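Local atomic coordinates of alpha-pyrone synthesis polyketide synthase-like Pks18 (Mycobacterium tuberculosis, PDB entry 1TED), a protein that probably extends medium- and long-chain aliphatic acyl-CoA starters with malonyl-CoA to make tri- and tetraketide alpha-pyrones, as a homodimeric type III polyketide synthase. Residues 82-87 / 204-209; 264-269 / 377-382; 214-219 / 274-279. All blocks are in the same frame, centred on the assembly; numbering follows the deposited sequence.

Contact 1 (82-87 / 204-209). With MYR (myristic acid), chain E.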
ATOM      1  N   ARG A  82      -2.916  24.820   4.091  1.00 35.83           N
ATOM      2  CA  ARG A  82      -4.306  24.475   4.379  1.00 35.15           C
ATOM      3  C   ARG A  82      -4.460  23.353   5.383  1.00 34.95           C
ATOM      4  O   ARG A  82      -3.649  22.432   5.425  1.00 34.65           O
ATOM      5  CB  ARG A  82      -5.020  24.090   3.085  1.00 34.98           C
ATOM      6  CG  ARG A  82      -4.805  25.075   1.948  1.00 34.20           C
ATOM      7  CD  ARG A  82      -5.132  26.504   2.360  1.00 34.43           C
ATOM      8  NE  ARG A  82      -5.314  27.361   1.192  1.00 37.06           N
ATOM      9  CZ  ARG A  82      -6.476  27.545   0.571  1.00 35.14           C
ATOM     10  NH1 ARG A  82      -7.575  26.944   1.004  1.00 34.13           N
ATOM     11  NH2 ARG A  82      -6.533  28.318  -0.501  1.00 38.23           N
ATOM     12  N   MET A  83      -5.513  23.429   6.188  1.00 33.14           N
ATOM     13  CA  MET A  83      -5.748  22.411   7.193  1.00 33.60           C
ATOM     14  C   MET A  83      -7.224  22.066   7.371  1.00 33.77           C
ATOM     15  O   MET A  83      -8.072  22.952   7.513  1.00 30.49           O
ATOM     16  CB  MET A  83      -5.141  22.861   8.515  1.00 35.20           C
ATOM     17  CG  MET A  83      -3.642  23.112   8.419  1.00 35.61           C
ATOM     18  SD  MET A  83      -2.905  23.564   9.981  1.00 38.46           S
ATOM     19  CE  MET A  83      -1.276  24.164   9.434  1.00 35.66           C
ATOM     20  N   ALA A  84      -7.514  20.766   7.353  1.00 34.14           N
ATOM     21  CA  ALA A  84      -8.874  20.261   7.510  1.00 33.96           C
ATOM     22  C   ALA A  84      -9.348  20.571   8.916  1.00 35.03           C
ATOM     23  O   ALA A  84     -10.531  20.856   9.157  1.00 34.21           O
ATOM     24  CB  ALA A  84      -8.895  18.755   7.273  1.00 32.69           C
ATOM     25  N   VAL A  85      -8.393  20.516   9.837  1.00 36.10           N
ATOM     26  CA  VAL A  85      -8.626  20.765  11.250  1.00 38.19           C
ATOM     27  C   VAL A  85      -7.736  21.905  11.750  1.00 39.65           C
ATOM     28  O   VAL A  85      -6.639  22.114  11.232  1.00 39.54           O
ATOM     29  CB  VAL A  85      -8.341  19.470  12.060  1.00 38.37           C
ATOM     30  CG1 VAL A  85      -7.807  19.798  13.434  1.00 38.03           C
ATOM     31  CG2 VAL A  85      -9.621  18.642  12.166  1.00 37.09           C
ATOM     32  N   ASP A  86      -8.227  22.649  12.737  1.00 40.89           N
ATOM     33  CA  ASP A  86      -7.469  23.749  13.330  1.00 43.18           C
ATOM     34  C   ASP A  86      -6.860  23.184  14.602  1.00 44.36           C
ATOM     35  O   ASP A  86      -7.489  23.207  15.654  1.00 43.01           O
ATOM     36  CB  ASP A  86      -8.389  24.912  13.694  1.00 45.83           C
ATOM     37  CG  ASP A  86      -7.623  26.149  14.126  1.00 48.19           C
ATOM     38  OD1 ASP A  86      -6.586  26.006  14.809  1.00 49.01           O
ATOM     39  OD2 ASP A  86      -8.063  27.266  13.786  1.00 49.90           O
ATOM     40  N   PRO A  87      -5.618  22.683  14.524  1.00 46.62           N
ATOM     41  CA  PRO A  87      -4.936  22.098  15.685  1.00 47.67           C
ATOM     42  C   PRO A  87      -4.977  22.913  16.987  1.00 49.50           C
ATOM     43  O   PRO A  87      -5.050  22.353  18.083  1.00 48.04           O
ATOM     44  CB  PRO A  87      -3.517  21.874  15.165  1.00 47.27           C
ATOM     45  CG  PRO A  87      -3.355  22.972  14.154  1.00 47.45           C
ATOM     46  CD  PRO A  87      -4.664  22.912  13.424  1.00 45.73           C
ATOM     47  N   LEU A 204      -3.501  14.356   5.127  1.00 28.63           N
ATOM     48  CA  LEU A 204      -4.084  15.162   6.190  1.00 30.55           C
ATOM     49  C   LEU A 204      -3.207  15.171   7.429  1.00 31.04           C
ATOM     50  O   LEU A 204      -3.457  14.435   8.389  1.00 31.98           O
ATOM     51  CB  LEU A 204      -5.471  14.626   6.552  1.00 31.16           C
ATOM     52  CG  LEU A 204      -6.661  15.258   5.833  1.00 33.82           C
ATOM     53  CD1 LEU A 204      -6.380  15.374   4.357  1.00 33.04           C
ATOM     54  CD2 LEU A 204      -7.911  14.419   6.099  1.00 36.36           C
ATOM     55  N   CYS A 205      -2.180  16.011   7.402  1.00 31.60           N
ATOM     56  CA  CYS A 205      -1.253  16.135   8.516  1.00 31.42           C
ATOM     57  C   CYS A 205      -1.894  16.790   9.747  1.00 31.63           C
ATOM     58  O   CYS A 205      -1.697  16.325  10.868  1.00 29.90           O
ATOM     59  CB  CYS A 205      -0.022  16.948   8.083  1.00 31.71           C
ATOM     60  SG  CYS A 205       0.973  16.208   6.757  1.00 31.63           S
ATOM     61  N   SER A 206      -2.654  17.864   9.530  1.00 32.45           N
ATOM     62  CA  SER A 206      -3.302  18.596  10.620  1.00 32.68           C
ATOM     63  C   SER A 206      -4.017  17.671  11.598  1.00 32.55           C
ATOM     64  O   SER A 206      -4.143  17.975  12.782  1.00 32.82           O
ATOM     65  CB  SER A 206      -4.290  19.639  10.059  1.00 35.18           C
ATOM     66  OG  SER A 206      -5.433  19.048   9.450  1.00 36.14           O
ATOM     67  N   VAL A 207      -4.470  16.534  11.092  1.00 32.37           N
ATOM     68  CA  VAL A 207      -5.173  15.550  11.892  1.00 32.71           C
ATOM     69  C   VAL A 207      -4.263  14.853  12.904  1.00 31.83           C
ATOM     70  O   VAL A 207      -4.744  14.267  13.875  1.00 31.73           O
ATOM     71  CB  VAL A 207      -5.854  14.516  10.961  1.00 33.89           C
ATOM     72  CG1 VAL A 207      -5.923  13.163  11.608  1.00 37.73           C
ATOM     73  CG2 VAL A 207      -7.246  14.988  10.632  1.00 34.51           C
ATOM     74  N   ASN A 208      -2.952  14.928  12.694  1.00 29.61           N
ATOM     75  CA  ASN A 208      -2.016  14.281  13.607  1.00 28.81           C
ATOM     76  C   ASN A 208      -1.244  15.262  14.487  1.00 29.00           C
ATOM     77  O   ASN A 208      -0.259  14.887  15.120  1.00 28.44           O
ATOM     78  CB  ASN A 208      -1.020  13.404  12.830  1.00 28.77           C
ATOM     79  CG  ASN A 208      -1.692  12.226  12.124  1.00 27.59           C
ATOM     80  OD1 ASN A 208      -2.109  12.331  10.968  1.00 25.37           O
ATOM     81  ND2 ASN A 208      -1.802  11.103  12.824  1.00 25.52           N
ATOM     82  N   ALA A 209      -1.695  16.512  14.534  1.00 31.16           N
ATOM     83  CA  ALA A 209      -1.034  17.537  15.352  1.00 32.96           C
ATOM     84  C   ALA A 209      -0.903  17.109  16.818  1.00 35.15           C
ATOM     85  O   ALA A 209      -1.858  16.609  17.421  1.00 36.53           O
ATOM     86  CB  ALA A 209      -1.805  18.840  15.262  1.00 31.19           C
TER
HETATM   87  C1  MYR E3045       0.215  23.526  13.084  1.00 54.00           C
HETATM   88  O1  MYR E3045      -0.275  24.543  12.601  1.00 54.28           O
HETATM   89  O2  MYR E3045       1.185  23.622  13.839  1.00 54.78           O
HETATM   90  C2  MYR E3045      -0.372  22.151  12.756  1.00 53.49           C
HETATM   91  C3  MYR E3045       0.603  21.327  11.914  1.00 51.31           C
HETATM   92  C4  MYR E3045       0.006  19.963  11.557  1.00 48.26           C
HETATM   93  C5  MYR E3045       0.992  19.112  10.753  1.00 45.41           C
HETATM   94  C6  MYR E3045       2.235  18.734  11.563  1.00 42.55           C
HETATM   95  C7  MYR E3045       1.931  17.746  12.694  1.00 40.21           C
HETATM   96  C8  MYR E3045       1.521  16.369  12.168  1.00 38.57           C
HETATM   97  C9  MYR E3045       2.655  15.701  11.387  1.00 38.26           C
HETATM   98  C10 MYR E3045       2.179  14.395  10.751  1.00 37.39           C
HETATM   99  C11 MYR E3045       3.292  13.757   9.916  1.00 39.06           C
HETATM  100  C12 MYR E3045       2.805  12.477   9.235  1.00 37.48           C
HETATM  101  C13 MYR E3045       3.904  11.895   8.344  1.00 38.37           C
HETATM  102  C14 MYR E3045       3.420  10.636   7.623  1.00 40.58           C
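Ser-206 pushes its hydroxyl into the bend of 82-87, where OG lies near two successive backbone nitrogens: Ala-84 N at 3.4 Å and Val-85 N at 3.3 Å. The Val-85 N-H is a weak donor to OG, with an N-H...O angle of 157°. The first torsion explains the reach, since it sets OG between the backbone N and the carbonyl carbon (chi1 69°). The stronger partner of OG is the carboxylate of Asp-226, on strand 226-236, and the same OD2 also takes the N-H of Ala-84, so one acid ties both segments together. Next to the hydroxyl, Ser-206 CB rests on Met-83 CB at 3.7 Å. From there the methionine chain runs extended beyond CG, which brings CE to 3.3 Å from O1 of the myristic acid carboxyl group. At the other end of the contact Pro-87 CB presses on Ala-209 CB at 3.5 Å, tighter than usual for two carbons, while CG of the same ring reaches C2 of the fatty acid at 3.4 Å. Cys-205 CB approaches C5 of the fatty acid at 3.6 Å. Arg-105 hydrogen-bonds to the carbonyls of Val-207 and Ala-209. Ala-209 also sits close to His-221, a probable substrate-binding residue. The chemistry is therefore divided: a buried serine hydroxyl is held by an acid, with a weak bond from a backbone N-H, while the carbon surfaces beside it line the carboxyl end and the first part of the fatty acid chain, consistent with a pocket for long aliphatic substrates.

Contact 2 (264-269 / 377-382)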
ATOM      1  N   ILE A 264      14.491   9.287   6.659  1.00 25.16           N
ATOM      2  CA  ILE A 264      13.066   9.592   6.789  1.00 24.80           C
ATOM      3  C   ILE A 264      12.396   8.443   7.531  1.00 24.43           C
ATOM      4  O   ILE A 264      12.248   7.346   6.990  1.00 25.50           O
ATOM      5  CB  ILE A 264      12.389   9.764   5.397  1.00 24.81           C
ATOM      6  CG1 ILE A 264      13.025  10.937   4.652  1.00 24.40           C
ATOM      7  CG2 ILE A 264      10.874   9.975   5.565  1.00 24.54           C
ATOM      8  CD1 ILE A 264      12.608  11.065   3.199  1.00 21.91           C
ATOM      9  N   VAL A 265      12.000   8.694   8.771  0.50 22.93           N
ATOM     10  CA  VAL A 265      11.371   7.668   9.576  0.50 22.59           C
ATOM     11  C   VAL A 265       9.913   7.979   9.867  0.50 23.42           C
ATOM     12  O   VAL A 265       9.580   9.046  10.382  0.50 20.97           O
ATOM     13  CB  VAL A 265      12.132   7.477  10.898  0.50 22.98           C
ATOM     14  CG1 VAL A 265      11.403   6.507  11.796  1.00 24.72           C
ATOM     15  CG2 VAL A 265      13.514   6.956  10.612  1.00 23.77           C
ATOM     16  N   LEU A 266       9.044   7.034   9.527  1.00 25.06           N
ATOM     17  CA  LEU A 266       7.616   7.196   9.760  1.00 27.08           C
ATOM     18  C   LEU A 266       7.180   6.177  10.799  1.00 26.44           C
ATOM     19  O   LEU A 266       7.654   5.045  10.806  1.00 28.02           O
ATOM     20  CB  LEU A 266       6.828   6.990   8.461  1.00 27.19           C
ATOM     21  CG  LEU A 266       7.264   7.874   7.289  1.00 29.17           C
ATOM     22  CD1 LEU A 266       6.341   7.625   6.089  1.00 27.25           C
ATOM     23  CD2 LEU A 266       7.229   9.335   7.710  1.00 26.68           C
ATOM     24  N   GLY A 267       6.281   6.584  11.682  1.00 25.88           N
ATOM     25  CA  GLY A 267       5.828   5.674  12.713  1.00 28.09           C
ATOM     26  C   GLY A 267       4.455   6.038  13.224  1.00 29.10           C
ATOM     27  O   GLY A 267       3.933   7.108  12.915  1.00 31.33           O
ATOM     28  N   VAL A 268       3.867   5.149  14.013  1.00 27.82           N
ATOM     29  CA  VAL A 268       2.550   5.395  14.564  1.00 27.25           C
ATOM     30  C   VAL A 268       2.640   5.532  16.083  1.00 29.08           C
ATOM     31  O   VAL A 268       3.022   4.584  16.766  1.00 30.43           O
ATOM     32  CB  VAL A 268       1.579   4.224  14.215  1.00 26.99           C
ATOM     33  CG1 VAL A 268       0.218   4.470  14.849  1.00 26.14           C
ATOM     34  CG2 VAL A 268       1.443   4.077  12.696  1.00 21.05           C
ATOM     35  N   ASN A 269       2.312   6.708  16.612  1.00 29.54           N
ATOM     36  CA  ASN A 269       2.328   6.904  18.057  1.00 29.56           C
ATOM     37  C   ASN A 269       0.900   6.877  18.592  1.00 30.58           C
ATOM     38  O   ASN A 269      -0.064   7.075  17.846  1.00 29.58           O
ATOM     39  CB  ASN A 269       2.962   8.239  18.450  1.00 31.56           C
ATOM     40  CG  ASN A 269       4.456   8.273  18.221  1.00 31.97           C
ATOM     41  OD1 ASN A 269       5.151   7.268  18.394  1.00 32.36           O
ATOM     42  ND2 ASN A 269       4.965   9.445  17.845  1.00 31.31           N
ATOM     43  N   PHE A 377      11.409  12.209  -2.204  1.00 27.48           N
ATOM     44  CA  PHE A 377      12.141  11.298  -1.333  1.00 28.04           C
ATOM     45  C   PHE A 377      11.263  10.486  -0.395  1.00 28.41           C
ATOM     46  O   PHE A 377      10.464  11.034   0.363  1.00 29.33           O
ATOM     47  CB  PHE A 377      13.177  12.099  -0.543  1.00 26.25           C
ATOM     48  CG  PHE A 377      14.086  12.908  -1.418  1.00 26.40           C
ATOM     49  CD1 PHE A 377      15.114  12.299  -2.120  1.00 26.10           C
ATOM     50  CD2 PHE A 377      13.853  14.268  -1.615  1.00 28.32           C
ATOM     51  CE1 PHE A 377      15.900  13.026  -3.016  1.00 26.35           C
ATOM     52  CE2 PHE A 377      14.630  15.012  -2.510  1.00 27.85           C
ATOM     53  CZ  PHE A 377      15.655  14.391  -3.213  1.00 26.66           C
ATOM     54  N   GLY A 378      11.417   9.167  -0.465  1.00 29.78           N
ATOM     55  CA  GLY A 378      10.645   8.274   0.381  1.00 29.04           C
ATOM     56  C   GLY A 378      11.497   7.661   1.478  1.00 30.39           C
ATOM     57  O   GLY A 378      12.730   7.738   1.423  1.00 28.40           O
ATOM     58  N   PRO A 379      10.871   7.041   2.492  1.00 31.47           N
ATOM     59  CA  PRO A 379      11.623   6.424   3.588  1.00 31.95           C
ATOM     60  C   PRO A 379      12.680   5.434   3.118  1.00 33.83           C
ATOM     61  O   PRO A 379      12.630   4.933   1.994  1.00 33.50           O
ATOM     62  CB  PRO A 379      10.530   5.789   4.452  1.00 32.68           C
ATOM     63  CG  PRO A 379       9.364   5.639   3.509  1.00 32.69           C
ATOM     64  CD  PRO A 379       9.421   6.883   2.691  1.00 29.94           C
ATOM     65  N   GLY A 380      13.640   5.172   4.000  1.00 37.41           N
ATOM     66  CA  GLY A 380      14.756   4.284   3.704  1.00 39.33           C
ATOM     67  C   GLY A 380      15.690   5.168   2.923  1.00 40.25           C
ATOM     68  O   GLY A 380      16.894   4.935   2.773  1.00 39.24           O
ATOM     69  N   VAL A 381      15.062   6.259   2.500  1.00 40.63           N
ATOM     70  CA  VAL A 381      15.607   7.295   1.660  1.00 36.08           C
ATOM     71  C   VAL A 381      15.831   6.640   0.328  1.00 33.79           C
ATOM     72  O   VAL A 381      16.842   5.983   0.060  1.00 33.18           O
ATOM     73  CB  VAL A 381      16.872   7.937   2.190  1.00 36.81           C
ATOM     74  CG1 VAL A 381      17.334   8.971   1.183  1.00 37.52           C
ATOM     75  CG2 VAL A 381      16.585   8.651   3.504  1.00 34.58           C
ATOM     76  N   THR A 382      14.798   6.803  -0.482  1.00 32.00           N
ATOM     77  CA  THR A 382      14.721   6.283  -1.825  1.00 29.28           C
ATOM     78  C   THR A 382      14.414   7.503  -2.664  1.00 28.63           C
ATOM     79  O   THR A 382      13.587   8.326  -2.273  1.00 27.46           O
ATOM     80  CB  THR A 382      13.535   5.306  -1.951  1.00 29.42           C
ATOM     81  OG1 THR A 382      13.658   4.283  -0.954  1.00 27.56           O
ATOM     82  CG2 THR A 382      13.479   4.685  -3.349  1.00 27.37           C
TER
HETATM   83  O   HOH W   1      14.777   6.486   5.800  1.00 23.84           O
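Ile-264 N and Gly-380 N both donate to one water, which bridges the start of strand 264-269 and the turn after strand 370-378. The distance from the water oxygen to Ile-264 N is 2.9 Å; that to Gly-380 N is 2.5 Å, unusually short, so its exact length is doubtful. No direct hydrogen bond joins the two segments, and the rest is side-chain carbon packed on carbon and on backbone carbonyls. Pro-379 lays its CB against the Ile-264 carbonyl, 3.4 Å from O, and Pro-379 CA makes a CA-H...O contact with the same Ile-264 O at 3.6 Å, the angle at H being 121°. The isoleucine side chain continues past it: chi2 of 171° extends the branch, so that CD1 comes 3.6 Å from Phe-377 O and 3.9 Å from Phe-377 CB. The phenylalanine ring itself leads away, packing among helices 281-299 and 317-327. Farther along the strand Leu-266 CD1 meets Pro-379 CG at 4.4 Å, and Ala-148 of the second subunit packs on both of these residues. Within 377-382, Gly-378 is paired with two residues, Val-381 and Thr-382, across the turn, a G1 beta bulge that closes the hairpin between strands 370-378 and 382-390. Thr-382 OG1 donates across this turn to Pro-379 O at 3.2 Å. Phe-377 to Gly-380 read Phe-Gly-Pro-Gly, corresponding to the last four residues of the GFGPG loop of chalcone synthases, and Phe-377 lies near the probable nucleophile Cys-175. Chemically, a single water joins two backbone N-H groups in an otherwise carbon-rich contact, where Leu-266 also touches the bound myristic acid and thus carries the packing on into the substrate tunnel.

Contact 3 (214-219 / 274-279)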
ATOM      1  N   ASP A 214      10.545  18.347  21.209  1.00 39.25           N
ATOM      2  CA  ASP A 214      11.729  18.258  20.350  1.00 38.90           C
ATOM      3  C   ASP A 214      11.714  19.090  19.052  1.00 37.59           C
ATOM      4  O   ASP A 214      10.643  19.404  18.524  1.00 37.15           O
ATOM      5  CB  ASP A 214      12.017  16.784  20.021  1.00 40.40           C
ATOM      6  CG  ASP A 214      10.849  16.094  19.343  1.00 41.43           C
ATOM      7  OD1 ASP A 214       9.864  15.744  20.037  1.00 41.93           O
ATOM      8  OD2 ASP A 214      10.914  15.910  18.112  1.00 41.52           O
ATOM      9  N   ILE A 215      12.904  19.441  18.547  1.00 34.91           N
ATOM     10  CA  ILE A 215      13.024  20.234  17.321  1.00 34.43           C
ATOM     11  C   ILE A 215      12.331  19.569  16.155  1.00 32.24           C
ATOM     12  O   ILE A 215      11.598  20.218  15.417  1.00 33.55           O
ATOM     13  CB  ILE A 215      14.500  20.449  16.822  1.00 35.78           C
ATOM     14  CG1 ILE A 215      15.480  19.726  17.730  1.00 37.48           C
ATOM     15  CG2 ILE A 215      14.800  21.939  16.634  1.00 33.04           C
ATOM     16  CD1 ILE A 215      15.565  18.262  17.449  1.00 38.43           C
ATOM     17  N   ASN A 216      12.604  18.283  15.961  1.00 32.20           N
ATOM     18  CA  ASN A 216      12.004  17.556  14.849  1.00 31.93           C
ATOM     19  C   ASN A 216      10.489  17.726  14.824  1.00 30.14           C
ATOM     20  O   ASN A 216       9.899  17.950  13.765  1.00 27.38           O
ATOM     21  CB  ASN A 216      12.360  16.072  14.912  1.00 32.87           C
ATOM     22  CG  ASN A 216      11.613  15.252  13.867  1.00 33.65           C
ATOM     23  OD1 ASN A 216      10.543  14.720  14.137  1.00 33.96           O
ATOM     24  ND2 ASN A 216      12.169  15.170  12.665  1.00 31.32           N
ATOM     25  N   ASP A 217       9.871  17.637  15.997  1.00 30.09           N
ATOM     26  CA  ASP A 217       8.430  17.792  16.099  1.00 30.48           C
ATOM     27  C   ASP A 217       8.048  19.233  15.782  1.00 29.83           C
ATOM     28  O   ASP A 217       7.123  19.475  15.010  1.00 30.88           O
ATOM     29  CB  ASP A 217       7.943  17.429  17.498  1.00 31.95           C
ATOM     30  CG  ASP A 217       6.507  16.932  17.498  1.00 36.51           C
ATOM     31  OD1 ASP A 217       6.285  15.765  17.098  1.00 36.96           O
ATOM     32  OD2 ASP A 217       5.601  17.707  17.884  1.00 35.16           O
ATOM     33  N   VAL A 218       8.763  20.186  16.372  1.00 29.41           N
ATOM     34  CA  VAL A 218       8.491  21.600  16.132  1.00 27.93           C
ATOM     35  C   VAL A 218       8.668  21.926  14.657  1.00 27.80           C
ATOM     36  O   VAL A 218       7.902  22.708  14.087  1.00 27.16           O
ATOM     37  CB  VAL A 218       9.441  22.513  16.945  1.00 29.67           C
ATOM     38  CG1 VAL A 218       9.235  23.966  16.543  1.00 28.33           C
ATOM     39  CG2 VAL A 218       9.194  22.327  18.445  1.00 28.74           C
ATOM     40  N   VAL A 219       9.689  21.321  14.049  1.00 27.36           N
ATOM     41  CA  VAL A 219       9.988  21.528  12.637  1.00 28.18           C
ATOM     42  C   VAL A 219       8.891  20.957  11.737  1.00 29.17           C
ATOM     43  O   VAL A 219       8.443  21.611  10.796  1.00 28.65           O
ATOM     44  CB  VAL A 219      11.351  20.887  12.260  1.00 28.26           C
ATOM     45  CG1 VAL A 219      11.520  20.860  10.740  1.00 26.49           C
ATOM     46  CG2 VAL A 219      12.484  21.677  12.902  1.00 28.34           C
ATOM     47  N   THR A 274       3.613  10.122  13.029  1.00 29.56           N
ATOM     48  CA  THR A 274       4.682  11.093  13.066  1.00 30.55           C
ATOM     49  C   THR A 274       5.752  10.774  12.028  1.00 30.87           C
ATOM     50  O   THR A 274       5.792   9.675  11.478  1.00 29.45           O
ATOM     51  CB  THR A 274       5.324  11.119  14.460  1.00 31.55           C
ATOM     52  OG1 THR A 274       6.181  12.260  14.567  1.00 33.07           O
ATOM     53  CG2 THR A 274       6.135   9.849  14.692  1.00 30.80           C
ATOM     54  N   CYS A 275       6.609  11.754  11.763  1.00 30.41           N
ATOM     55  CA  CYS A 275       7.709  11.604  10.820  1.00 30.42           C
ATOM     56  C   CYS A 275       8.964  12.157  11.490  1.00 32.12           C
ATOM     57  O   CYS A 275       8.978  13.300  11.943  1.00 34.09           O
ATOM     58  CB  CYS A 275       7.425  12.381   9.536  1.00 29.89           C
ATOM     59  SG  CYS A 275       8.848  12.540   8.411  1.00 34.59           S
ATOM     60  N   GLU A 276      10.007  11.341  11.573  1.00 32.58           N
ATOM     61  CA  GLU A 276      11.262  11.774  12.186  1.00 33.99           C
ATOM     62  C   GLU A 276      12.321  11.919  11.095  1.00 32.96           C
ATOM     63  O   GLU A 276      12.674  10.943  10.426  1.00 30.24           O
ATOM     64  CB  GLU A 276      11.721  10.763  13.247  1.00 34.03           C
ATOM     65  CG  GLU A 276      10.731  10.603  14.399  1.00 36.21           C
ATOM     66  CD  GLU A 276      10.936   9.311  15.170  1.00 38.83           C
ATOM     67  OE1 GLU A 276      11.625   8.409  14.639  1.00 42.32           O
ATOM     68  OE2 GLU A 276      10.400   9.190  16.295  1.00 38.69           O
ATOM     69  N   LEU A 277      12.804  13.151  10.922  1.00 31.79           N
ATOM     70  CA  LEU A 277      13.814  13.478   9.919  1.00 31.13           C
ATOM     71  C   LEU A 277      15.199  13.629  10.543  1.00 33.18           C
ATOM     72  O   LEU A 277      15.351  14.191  11.633  1.00 34.16           O
ATOM     73  CB  LEU A 277      13.427  14.770   9.204  1.00 28.93           C
ATOM     74  CG  LEU A 277      12.044  14.744   8.548  1.00 30.02           C
ATOM     75  CD1 LEU A 277      11.680  16.125   8.049  1.00 28.71           C
ATOM     76  CD2 LEU A 277      12.043  13.732   7.411  1.00 26.36           C
ATOM     77  N   SER A 278      16.205  13.120   9.844  1.00 33.64           N
ATOM     78  CA  SER A 278      17.582  13.180  10.307  1.00 36.02           C
ATOM     79  C   SER A 278      18.267  14.495   9.929  1.00 37.51           C
ATOM     80  O   SER A 278      17.922  15.124   8.921  1.00 35.89           O
ATOM     81  CB  SER A 278      18.369  12.011   9.717  1.00 36.51           C
ATOM     82  OG  SER A 278      19.764  12.254   9.770  1.00 38.12           O
ATOM     83  N   GLU A 279      19.236  14.908  10.743  1.00 37.36           N
ATOM     84  CA  GLU A 279      19.981  16.133  10.473  1.00 38.49           C
ATOM     85  C   GLU A 279      20.761  15.907   9.174  1.00 36.79           C
ATOM     86  O   GLU A 279      21.038  16.846   8.430  1.00 36.96           O
ATOM     87  CB  GLU A 279      20.950  16.436  11.629  1.00 42.22           C
ATOM     88  CG  GLU A 279      20.279  16.665  12.991  1.00 50.26           C
ATOM     89  CD  GLU A 279      19.528  18.002  13.095  1.00 54.87           C
ATOM     90  OE1 GLU A 279      19.222  18.608  12.035  1.00 55.84           O
ATOM     91  OE2 GLU A 279      19.238  18.435  14.241  1.00 54.16           O
TER
HETATM   92  O   HOH W   2       4.323  14.251  14.976  1.00 32.16           O
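The carboxamide of Asn-216 turns its O/N end toward the backbone of strand 272-277, and that end lies between Cys-275 O and Leu-277 N, near the CA of Glu-276. Its orientation is uncertain, and turned back it may hydrogen-bond there. Asn-216 CG is anti to the backbone N (chi1 173°), which directs the group from the helix to the strand, and this residue has the largest share of the buried area. Leu-277 adds its CB beside the amide. Within 214-219 the start of the helix is held by the Asp-214 carboxylate, the N-cap of helix 215-223. Its OD2 accepts from Asp-217 N at 2.9 Å, and the donor stands above the carboxylate plane, 52° out of it. Asp-217 in turn reaches the strand through a water: the water donates to OD1 of Asp-217 at 3.3 Å and is hydrogen-bonded to Thr-274 OG1 at 2.8 Å, while OD2 of the aspartate is held by Ala-212 N. The axes of 215-219 and 274-277 approach to 8.3 Å at 117°. Asp-217 lies beside His-221, probably substrate-binding, and Cys-275 touches myristic acid. This joins a helix of the N-terminal domain to a hairpin of the C-terminal domain at the active-site pocket of a thiolase-fold, chalcone synthase-like enzyme.

In the fold
Contact 1 closes before the other two open; contacts 2 and 3 then interleave, their segments following in the order 214-219, 264-269, 274-279 and 377-382. The centres of contacts 2 and 3 are about 12 Å apart, and they touch because strands 264-269 and 272-277 form one antiparallel hairpin, with a probable hydrogen bond from Glu-276 N to Val-265 O. Contact 1 lies about 17 Å from contact 3 and about 20 Å from contact 2, between centres, without touching either. Contact 1 belongs to the N-terminal domain, contact 2 to the C-terminal one, and contact 3 joins both. Each contributes to the lining of the myristic acid site, consistent with the substrate tunnel; contacts 2 and 3 also meet the second subunit.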